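Local coordinates for protein FKBO (Streptomyces hygroscopicus, PDB 4BPS) that hydrolyses chorismate to a dihydroxylated cyclohexadiene carboxylate and pyruvate, a step in the biosynthesis of the immunosuppressants FK506 and FK520, at residues A[62-67]-A[324-329]; A[257-262]-A[307-312]; A[296-301]-A[337-342]. All blocks are in the same frame, centred on the assembly; numbering follows the deposited sequence.

Interaction 1 of 3, residues A[62-67]-A[324-329]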
loop_
_atom_site.group_PDB
_atom_site.type_symbol
_atom_site.label_atom_id
_atom_site.label_comp_id
_atom_site.label_asym_id
_atom_site.label_seq_id
_atom_site.Cartn_x
_atom_site.Cartn_y
_atom_site.Cartn_z
ATOM N N VAL A 62 -0.010 9.143 -9.562
ATOM C CA VAL A 62 0.141 9.786 -8.260
ATOM C C VAL A 62 1.488 10.486 -8.181
ATOM O O VAL A 62 2.477 10.061 -8.806
ATOM C CB VAL A 62 -0.022 8.759 -7.086
ATOM C CG1 VAL A 62 -1.469 8.288 -7.000
ATOM C CG2 VAL A 62 0.955 7.565 -7.238
ATOM N N HIS A 63 1.500 11.582 -7.445
ATOM C CA HIS A 63 2.669 12.465 -7.405
ATOM C C HIS A 63 3.564 12.062 -6.229
ATOM O O HIS A 63 3.644 12.746 -5.206
ATOM C CB HIS A 63 2.219 13.918 -7.337
ATOM C CG HIS A 63 3.316 14.913 -7.569
ATOM N ND1 HIS A 63 3.067 16.241 -7.821
ATOM C CD2 HIS A 63 4.669 14.771 -7.562
ATOM C CE1 HIS A 63 4.218 16.871 -7.977
ATOM N NE2 HIS A 63 5.205 16.003 -7.822
ATOM N N THR A 64 4.234 10.932 -6.407
ATOM C CA THR A 64 4.983 10.304 -5.327
ATOM C C THR A 64 6.496 10.491 -5.426
ATOM O O THR A 64 7.234 9.962 -4.581
ATOM C CB THR A 64 4.657 8.834 -5.240
ATOM O OG1 THR A 64 4.734 8.290 -6.567
ATOM C CG2 THR A 64 3.257 8.625 -4.647
ATOM N N THR A 65 6.969 11.276 -6.399
ATOM C CA THR A 65 8.379 11.645 -6.408
ATOM C C THR A 65 8.585 12.986 -7.094
ATOM O O THR A 65 7.632 13.585 -7.579
ATOM C CB THR A 65 9.256 10.510 -6.973
ATOM O OG1 THR A 65 10.615 10.743 -6.536
ATOM C CG2 THR A 65 9.121 10.420 -8.500
ATOM N N THR A 66 9.826 13.469 -7.078
ATOM C CA THR A 66 10.130 14.842 -7.469
ATOM C C THR A 66 11.056 14.941 -8.671
ATOM O O THR A 66 11.396 16.046 -9.074
ATOM C CB THR A 66 10.743 15.627 -6.294
ATOM O OG1 THR A 66 11.959 14.988 -5.902
ATOM C CG2 THR A 66 9.777 15.694 -5.117
ATOM N N ARG A 67 11.470 13.807 -9.236
ATOM C CA ARG A 67 12.282 13.800 -10.462
ATOM C C ARG A 67 11.641 12.857 -11.476
ATOM O O ARG A 67 11.275 11.716 -11.142
ATOM C CB ARG A 67 13.687 13.295 -10.204
ATOM C CG ARG A 67 14.553 14.203 -9.370
ATOM C CD ARG A 67 15.892 13.529 -9.148
ATOM N NE ARG A 67 16.593 13.275 -10.409
ATOM C CZ ARG A 67 17.405 14.140 -11.011
ATOM N NH1 ARG A 67 17.640 15.328 -10.461
ATOM N NH2 ARG A 67 17.994 13.811 -12.153
ATOM N N ALA A 324 12.262 0.349 -6.321
ATOM C CA ALA A 324 12.034 1.715 -6.780
ATOM C C ALA A 324 12.091 2.655 -5.596
ATOM O O ALA A 324 11.334 2.503 -4.633
ATOM C CB ALA A 324 10.669 1.825 -7.434
ATOM N N LEU A 325 12.976 3.647 -5.666
ATOM C CA LEU A 325 13.050 4.681 -4.625
ATOM C C LEU A 325 12.206 5.874 -5.056
ATOM O O LEU A 325 12.250 6.281 -6.213
ATOM C CB LEU A 325 14.499 5.104 -4.350
ATOM C CG LEU A 325 15.204 4.307 -3.237
ATOM C CD1 LEU A 325 15.428 2.870 -3.668
ATOM C CD2 LEU A 325 16.510 4.954 -2.821
ATOM N N LEU A 326 11.434 6.413 -4.119
ATOM C CA LEU A 326 10.522 7.531 -4.367
ATOM C C LEU A 326 10.766 8.584 -3.288
ATOM O O LEU A 326 10.743 8.262 -2.103
ATOM C CB LEU A 326 9.075 7.044 -4.334
ATOM C CG LEU A 326 8.679 6.091 -5.480
ATOM C CD1 LEU A 326 7.345 5.408 -5.165
ATOM C CD2 LEU A 326 8.605 6.842 -6.808
ATOM N N HIS A 327 10.951 9.832 -3.712
ATOM C CA HIS A 327 11.220 10.936 -2.816
ATOM C C HIS A 327 9.894 11.542 -2.377
ATOM O O HIS A 327 9.252 12.248 -3.184
ATOM C CB HIS A 327 12.068 11.964 -3.537
ATOM C CG HIS A 327 12.305 13.186 -2.734
ATOM N ND1 HIS A 327 12.426 14.431 -3.302
ATOM C CD2 HIS A 327 12.400 13.355 -1.392
ATOM C CE1 HIS A 327 12.612 15.317 -2.340
ATOM N NE2 HIS A 327 12.594 14.692 -1.174
ATOM N N THR A 328 9.454 11.260 -1.153
ATOM C CA THR A 328 8.159 11.734 -0.685
ATOM C C THR A 328 8.094 11.592 0.842
ATOM O O THR A 328 8.895 10.887 1.448
ATOM C CB THR A 328 7.035 10.956 -1.392
ATOM O OG1 THR A 328 5.816 11.704 -1.299
ATOM C CG2 THR A 328 6.859 9.551 -0.805
ATOM N N ASP A 329 7.148 12.299 1.446
ATOM C CA ASP A 329 7.014 12.323 2.899
ATOM C C ASP A 329 6.356 11.066 3.469
ATOM O O ASP A 329 5.684 10.307 2.756
ATOM C CB ASP A 329 6.204 13.540 3.323
ATOM C CG ASP A 329 6.969 14.864 3.191
ATOM O OD1 ASP A 329 8.154 14.886 2.839
ATOM O OD2 ASP A 329 6.389 15.905 3.516
#

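Interaction 2 of 3, residues A[257-262]-A[307-312]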
loop_
_atom_site.group_PDB
_atom_site.type_symbol
_atom_site.label_atom_id
_atom_site.label_comp_id
_atom_site.label_asym_id
_atom_site.label_seq_id
_atom_site.Cartn_x
_atom_site.Cartn_y
_atom_site.Cartn_z
ATOM N N GLY A 257 16.299 11.319 13.405
ATOM C CA GLY A 257 17.273 12.059 12.615
ATOM C C GLY A 257 18.312 11.200 11.925
ATOM O O GLY A 257 19.227 11.754 11.314
ATOM N N ASP A 258 18.162 9.869 11.965
ATOM C CA ASP A 258 19.204 8.940 11.522
ATOM C C ASP A 258 18.583 8.012 10.468
ATOM O O ASP A 258 18.008 6.984 10.800
ATOM C CB ASP A 258 19.699 8.182 12.763
ATOM C CG ASP A 258 20.541 6.964 12.457
ATOM O OD1 ASP A 258 21.071 6.836 11.328
ATOM O OD2 ASP A 258 20.712 6.135 13.393
ATOM N N VAL A 259 18.667 8.402 9.197
ATOM C CA VAL A 259 17.945 7.656 8.174
ATOM C C VAL A 259 18.535 6.261 8.003
ATOM O O VAL A 259 17.807 5.314 7.673
ATOM C CB VAL A 259 17.891 8.413 6.840
ATOM C CG1 VAL A 259 19.258 8.455 6.142
ATOM C CG2 VAL A 259 16.827 7.821 5.950
ATOM N N THR A 260 19.841 6.118 8.193
ATOM C CA THR A 260 20.457 4.802 8.088
ATOM C C THR A 260 19.879 3.862 9.154
ATOM O O THR A 260 19.458 2.740 8.853
ATOM C CB THR A 260 21.975 4.914 8.231
ATOM O OG1 THR A 260 22.481 5.624 7.108
ATOM C CG2 THR A 260 22.637 3.536 8.280
ATOM N N GLY A 261 19.861 4.317 10.408
ATOM C CA GLY A 261 19.314 3.509 11.479
ATOM C C GLY A 261 17.834 3.190 11.288
ATOM O O GLY A 261 17.395 2.051 11.479
ATOM N N GLN A 262 17.042 4.184 10.863
ATOM C CA GLN A 262 15.633 3.920 10.583
ATOM C C GLN A 262 15.483 2.899 9.471
ATOM O O GLN A 262 14.611 2.030 9.543
ATOM C CB GLN A 262 14.844 5.182 10.243
ATOM C CG GLN A 262 14.655 6.112 11.443
ATOM C CD GLN A 262 13.628 7.181 11.186
ATOM O OE1 GLN A 262 12.888 7.169 10.195
ATOM N NE2 GLN A 262 13.558 8.136 12.084
ATOM N N ASP A 307 20.425 8.353 -1.861
ATOM C CA ASP A 307 21.532 7.448 -2.159
ATOM C C ASP A 307 21.984 6.685 -0.903
ATOM O O ASP A 307 22.347 5.529 -0.993
ATOM C CB ASP A 307 22.705 8.173 -2.795
ATOM C CG ASP A 307 23.652 7.205 -3.481
ATOM O OD1 ASP A 307 23.214 6.512 -4.434
ATOM O OD2 ASP A 307 24.820 7.111 -3.057
ATOM N N THR A 308 21.964 7.338 0.252
ATOM C CA THR A 308 22.287 6.692 1.510
ATOM C C THR A 308 21.380 5.469 1.694
ATOM O O THR A 308 21.843 4.354 1.981
ATOM C CB THR A 308 22.101 7.680 2.677
ATOM O OG1 THR A 308 22.973 8.797 2.486
ATOM C CG2 THR A 308 22.409 7.018 4.017
ATOM N N VAL A 309 20.085 5.688 1.512
ATOM C CA VAL A 309 19.125 4.613 1.668
ATOM C C VAL A 309 19.287 3.527 0.606
ATOM O O VAL A 309 19.212 2.336 0.920
ATOM C CB VAL A 309 17.691 5.191 1.676
ATOM C CG1 VAL A 309 16.637 4.103 1.522
ATOM C CG2 VAL A 309 17.456 5.988 2.947
ATOM N N ARG A 310 19.528 3.936 -0.633
ATOM C CA ARG A 310 19.734 2.974 -1.709
ATOM C C ARG A 310 20.847 1.992 -1.330
ATOM O O ARG A 310 20.706 0.781 -1.538
ATOM C CB ARG A 310 20.091 3.682 -3.015
ATOM C CG ARG A 310 20.055 2.739 -4.208
ATOM C CD ARG A 310 20.398 3.450 -5.528
ATOM N NE ARG A 310 19.486 4.564 -5.831
ATOM C CZ ARG A 310 18.276 4.434 -6.370
ATOM N NH1 ARG A 310 17.815 3.231 -6.697
ATOM N NH2 ARG A 310 17.529 5.509 -6.601
ATOM N N ARG A 311 21.931 2.518 -0.759
ATOM C CA ARG A 311 23.080 1.689 -0.421
ATOM C C ARG A 311 22.778 0.749 0.751
ATOM O O ARG A 311 23.194 -0.418 0.737
ATOM C CB ARG A 311 24.326 2.557 -0.147
ATOM C CG ARG A 311 24.825 3.289 -1.406
ATOM C CD ARG A 311 26.200 3.957 -1.251
ATOM N NE ARG A 311 26.432 4.498 0.086
ATOM C CZ ARG A 311 26.212 5.762 0.440
ATOM N NH1 ARG A 311 25.746 6.635 -0.447
ATOM N NH2 ARG A 311 26.459 6.154 1.690
ATOM N N VAL A 312 22.054 1.227 1.759
ATOM C CA VAL A 312 21.654 0.371 2.856
ATOM C C VAL A 312 20.793 -0.770 2.356
ATOM O O VAL A 312 20.991 -1.935 2.747
ATOM C CB VAL A 312 20.893 1.179 3.938
ATOM C CG1 VAL A 312 20.281 0.249 4.971
ATOM C CG2 VAL A 312 21.808 2.200 4.613
#

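Interaction 3 of 3, residues A[296-301]-A[337-342]. With 3EB (3-(2-carboxyethyl)benzoic acid), chain B.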
loop_
_atom_site.group_PDB
_atom_site.type_symbol
_atom_site.label_atom_id
_atom_site.label_comp_id
_atom_site.label_asym_id
_atom_site.label_seq_id
_atom_site.Cartn_x
_atom_site.Cartn_y
_atom_site.Cartn_z
ATOM N N LEU A 296 9.731 -3.927 -4.494
ATOM C CA LEU A 296 9.814 -3.033 -3.352
ATOM C C LEU A 296 9.746 -1.580 -3.769
ATOM O O LEU A 296 10.365 -1.181 -4.756
ATOM C CB LEU A 296 11.102 -3.273 -2.571
ATOM C CG LEU A 296 11.258 -4.694 -2.007
ATOM C CD1 LEU A 296 12.201 -5.546 -2.848
ATOM C CD2 LEU A 296 11.752 -4.629 -0.572
ATOM N N LYS A 297 9.010 -0.804 -2.985
ATOM C CA LYS A 297 9.058 0.650 -3.063
ATOM C C LYS A 297 9.654 1.164 -1.765
ATOM O O LYS A 297 9.247 0.727 -0.679
ATOM C CB LYS A 297 7.679 1.251 -3.326
ATOM C CG LYS A 297 7.218 0.938 -4.763
ATOM C CD LYS A 297 5.749 0.606 -4.879
ATOM C CE LYS A 297 4.905 1.754 -4.450
ATOM N NZ LYS A 297 3.472 1.315 -4.217
ATOM N N VAL A 298 10.610 2.074 -1.900
ATOM C CA VAL A 298 11.344 2.634 -0.781
ATOM C C VAL A 298 11.084 4.150 -0.803
ATOM O O VAL A 298 11.528 4.830 -1.728
ATOM C CB VAL A 298 12.857 2.315 -0.898
ATOM C CG1 VAL A 298 13.614 2.940 0.278
ATOM C CG2 VAL A 298 13.087 0.811 -0.948
ATOM N N TYR A 299 10.325 4.625 0.180
ATOM C CA TYR A 299 9.950 6.024 0.251
ATOM C C TYR A 299 10.931 6.743 1.142
ATOM O O TYR A 299 11.204 6.266 2.254
ATOM C CB TYR A 299 8.558 6.136 0.847
ATOM C CG TYR A 299 7.485 5.305 0.170
ATOM C CD1 TYR A 299 6.931 5.693 -1.052
ATOM C CD2 TYR A 299 6.976 4.148 0.772
ATOM C CE1 TYR A 299 5.905 4.961 -1.648
ATOM C CE2 TYR A 299 5.950 3.404 0.191
ATOM C CZ TYR A 299 5.415 3.826 -1.024
ATOM O OH TYR A 299 4.384 3.155 -1.628
ATOM N N VAL A 300 11.479 7.863 0.661
ATOM C CA VAL A 300 12.539 8.569 1.373
ATOM C C VAL A 300 12.187 10.040 1.455
ATOM O O VAL A 300 11.917 10.689 0.434
ATOM C CB VAL A 300 13.898 8.414 0.645
ATOM C CG1 VAL A 300 15.005 9.088 1.423
ATOM C CG2 VAL A 300 14.231 6.909 0.439
ATOM N N ARG A 301 12.191 10.582 2.676
ATOM C CA ARG A 301 11.732 11.951 2.901
ATOM C C ARG A 301 12.634 13.016 2.268
ATOM O O ARG A 301 12.129 13.974 1.661
ATOM C CB ARG A 301 11.605 12.201 4.408
ATOM C CG ARG A 301 11.268 13.663 4.771
ATOM C CD ARG A 301 11.049 13.820 6.271
ATOM N NE ARG A 301 9.907 13.053 6.751
ATOM C CZ ARG A 301 8.639 13.472 6.680
ATOM N NH1 ARG A 301 8.335 14.676 6.195
ATOM N NH2 ARG A 301 7.663 12.651 7.076
ATOM N N VAL A 337 12.058 7.254 6.256
ATOM C CA VAL A 337 12.149 6.220 5.231
ATOM C C VAL A 337 11.136 5.135 5.547
ATOM O O VAL A 337 10.862 4.859 6.728
ATOM C CB VAL A 337 13.583 5.629 5.184
ATOM C CG1 VAL A 337 14.055 5.082 6.563
ATOM C CG2 VAL A 337 13.700 4.545 4.086
ATOM N N GLU A 338 10.556 4.522 4.513
ATOM C CA GLU A 338 9.754 3.322 4.700
ATOM C C GLU A 338 9.930 2.419 3.484
ATOM O O GLU A 338 10.271 2.896 2.396
ATOM C CB GLU A 338 8.270 3.626 4.799
ATOM C CG GLU A 338 7.861 4.226 6.087
ATOM C CD GLU A 338 6.356 4.327 6.174
ATOM O OE1 GLU A 338 5.698 4.436 5.094
ATOM O OE2 GLU A 338 5.808 4.305 7.282
ATOM N N ILE A 339 9.674 1.129 3.672
ATOM C CA ILE A 339 9.819 0.151 2.618
ATOM C C ILE A 339 8.597 -0.763 2.600
ATOM O O ILE A 339 8.180 -1.252 3.654
ATOM C CB ILE A 339 11.084 -0.704 2.822
ATOM C CG1 ILE A 339 12.319 0.174 3.030
ATOM C CG2 ILE A 339 11.295 -1.648 1.639
ATOM C CD1 ILE A 339 12.832 0.191 4.421
ATOM N N GLU A 340 8.033 -0.995 1.407
ATOM C CA GLU A 340 7.009 -2.006 1.213
ATOM C C GLU A 340 7.512 -3.004 0.165
ATOM O O GLU A 340 8.454 -2.734 -0.580
ATOM C CB GLU A 340 5.683 -1.377 0.740
ATOM C CG GLU A 340 5.763 -0.728 -0.621
ATOM C CD GLU A 340 4.430 -0.159 -1.076
ATOM O OE1 GLU A 340 3.922 0.778 -0.426
ATOM O OE2 GLU A 340 3.870 -0.653 -2.103
ATOM N N GLY A 341 6.825 -4.136 0.039
ATOM C CA GLY A 341 7.153 -5.089 -0.991
ATOM C C GLY A 341 6.278 -6.328 -0.842
ATOM O O GLY A 341 5.336 -6.348 -0.053
HETATM N N MSE A 342 6.625 -7.393 -1.561
HETATM C CA MSE A 342 5.814 -8.615 -1.511
HETATM C C MSE A 342 6.686 -9.828 -1.772
HETATM O O MSE A 342 7.792 -9.726 -2.313
HETATM C CB MSE A 342 4.650 -8.561 -2.512
HETATM C CG MSE A 342 5.067 -8.501 -3.964
HETATM SE SE MSE A 342 3.545 -8.687 -5.179
HETATM C CE MSE A 342 3.398 -10.597 -5.058
HETATM C C 3EB B . 3.499 3.016 11.076
HETATM O O 3EB B . 2.562 3.470 11.740
HETATM C CA 3EB B . 4.161 3.808 9.983
HETATM O OAB 3EB B . -1.867 4.805 7.757
HETATM O OAD 3EB B . -2.120 3.272 6.174
HETATM C CAE 3EB B . 2.585 2.463 7.750
HETATM C CAF 3EB B . 1.708 1.721 6.968
HETATM C CAG 3EB B . 2.190 3.686 8.293
HETATM C CAH 3EB B . 0.432 2.192 6.707
HETATM C CAL 3EB B . -1.404 3.886 7.052
HETATM C CAM 3EB B . 0.894 4.135 8.036
HETATM C CAN 3EB B . 0.002 3.392 7.263
HETATM O OXT 3EB B . 4.013 1.856 11.312
HETATM C C2 3EB B . 3.137 4.556 9.105
#

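Interaction 1 of 3, residues A[62-67]-A[324-329]
Thr65 lies beside His327 with their CA atoms 4.6 Å apart, the loop after strand 57-62 passing the end of strand 323-327, where a CA-H...O contact links Thr65 CA to His327 O at 3.4 Å. The strand's own N-H is taken up by a side chain: His327 N donates to Thr65 OG1 over 3.0 Å in a nearly straight bond (168°). With OG1 anti to its backbone N (chi1 -161°), Thr65 points the hydroxyl at this N-H; Glu70 is a second partner of that hydroxyl. Next to it, Thr66 OG1 meets His327 ND1 at 2.7 Å, reaching the imidazole at its edge and in its plane; Arg303 is a further partner of this hydroxyl. Threonine suits both places because its carbon branch can pack while the oxygen bonds. Thr65 CB rests 3.7 Å from Leu326 CD2, the two side chains crossing at about a right angle, and Thr66 CG2 lies 3.5 Å from His327 ND1. One residue earlier, Thr64 O touches Thr328 CB at 3.3 Å, while the hydroxyls of Thr64 and Thr328 turn to His44 and Gly183. The loop leaving one sheet is therefore joined to a strand end of another by side-chain hydroxyls; no backbone-to-backbone hydrogen bond links the two segments, and the bond at ND1 is likely to limit rotation of the His327 ring.

Interaction 2 of 3, residues A[257-262]-A[307-312]
Val259 and Val309 make the closest apolar contact between the two helices: their CG2 methyls meet at 3.6 Å, with the side chains crossing at about a right angle. In Val259, CG2, anti to the backbone N, is the methyl turned to Val309, and the other methyl, CG1, stands 4.1 Å from Thr308 CG2. One turn further along helix 306-314, Val312 CG2 meets Thr260 CG2 at 4.0 Å. Short beta-branched residues suit the place, since the helices approach to 6.6 Å between the CA atoms of Thr260 and Val309. A mixed contact completes the packing: Thr308 turns its methyl, anti to the backbone N, inward, and CG2 lies 3.4 Å from Thr260 OG1.

No hydrogen bond or salt bridge passes between the segments; the polar bonds stay within each. Asp258 is the N-cap of helix 259-274, where its OD1 accepts from Gly261 N at 2.9 Å, from above the carboxylate plane. Glycine fits there because a CB would run into the other carboxylate oxygen. On the opposing helix Arg311 NH1 forms a salt bridge of 2.8 Å with Asp307 OD2, one turn back.

Both helices lie over the same side of the sheet. Val309 packs on Val298 and Val300 of strand 296-300, Val259 and Val309 both touch Val337 of strand 337-343, and Cys263 of helix 259-274 carries the contact onward to Val309 and Val312.

Interaction 3 of 3, residues A[296-301]-A[337-342]
Lys297, Tyr299 and Glu340 meet on one side of two antiparallel strands, whose short axes run at 171° to each other and 4.6 Å apart. Lys297 pairs with Glu340 and Tyr299 with Glu338 as hydrogen-bonded pairs. From its CB, Glu340 sends CG between the backbone N and the carbonyl carbon (chi1 65°), where it packs against Lys297 CB (3.9 Å) and the Lys297 carbonyl oxygen. The chain then extends to CD, which brings the carboxylate to two donors that approach from the same side of its plane. Tyr299 OH donates to Glu340 OE1 at 2.7 Å from above that plane, while OE1 lies at the edge of the phenol ring and in the ring plane, the two planes being 76° apart. Lys297 NZ, likewise above the carboxylate, forms a salt bridge with Glu340 OE2 over 2.9 Å. Thr180 also bonds OE1 and Trp138 also bonds OE2, giving each oxygen two partners, and Glu74 and Tyr140 share NZ; a glutamate suits the place because it brings two acceptors to a buried lysine and a phenol. The strands are neighbours in the mixed sheet of the YjgF-type fold, and 296-300 also begins a beta-alpha-beta crossover through helix 306-314 to strand 323-327. An alanine in place of Glu340 would probably leave the Tyr299 hydroxyl without this acceptor and Lys297 one counter-charge short. Glu338, the enzyme's proton acceptor, stands on the same face, its OE2 3.2 Å from CA of the bound 3-(2-carboxyethyl)benzoic acid. The other face is aliphatic: Leu296 CD2 meets Ile339 CG2 at 3.7 Å.

Overall arrangement
All three contacts bear on one sheet: two include its strands and the third lies against it. Interactions 1 and 3 are buried, interaction 2 only partly. Interaction 3 pairs strands 337-343 and 296-300; strand 323-327 of interaction 1 is the next neighbour, bonded backbone to backbone with Val298. Interaction 2 lies on the apolar side, where Val309 packs on Val298 and Val300 and Gln262 touches Val337, farther from the chain centre. Chemistry follows place: backbone ladders and a buried ion pair in interaction 3, methyl packing between helices in interaction 2, and threonine hydroxyls in interaction 1, which ties the sheet to a loop leaving another. Interactions 1 and 2 touch through Leu325 and Arg310.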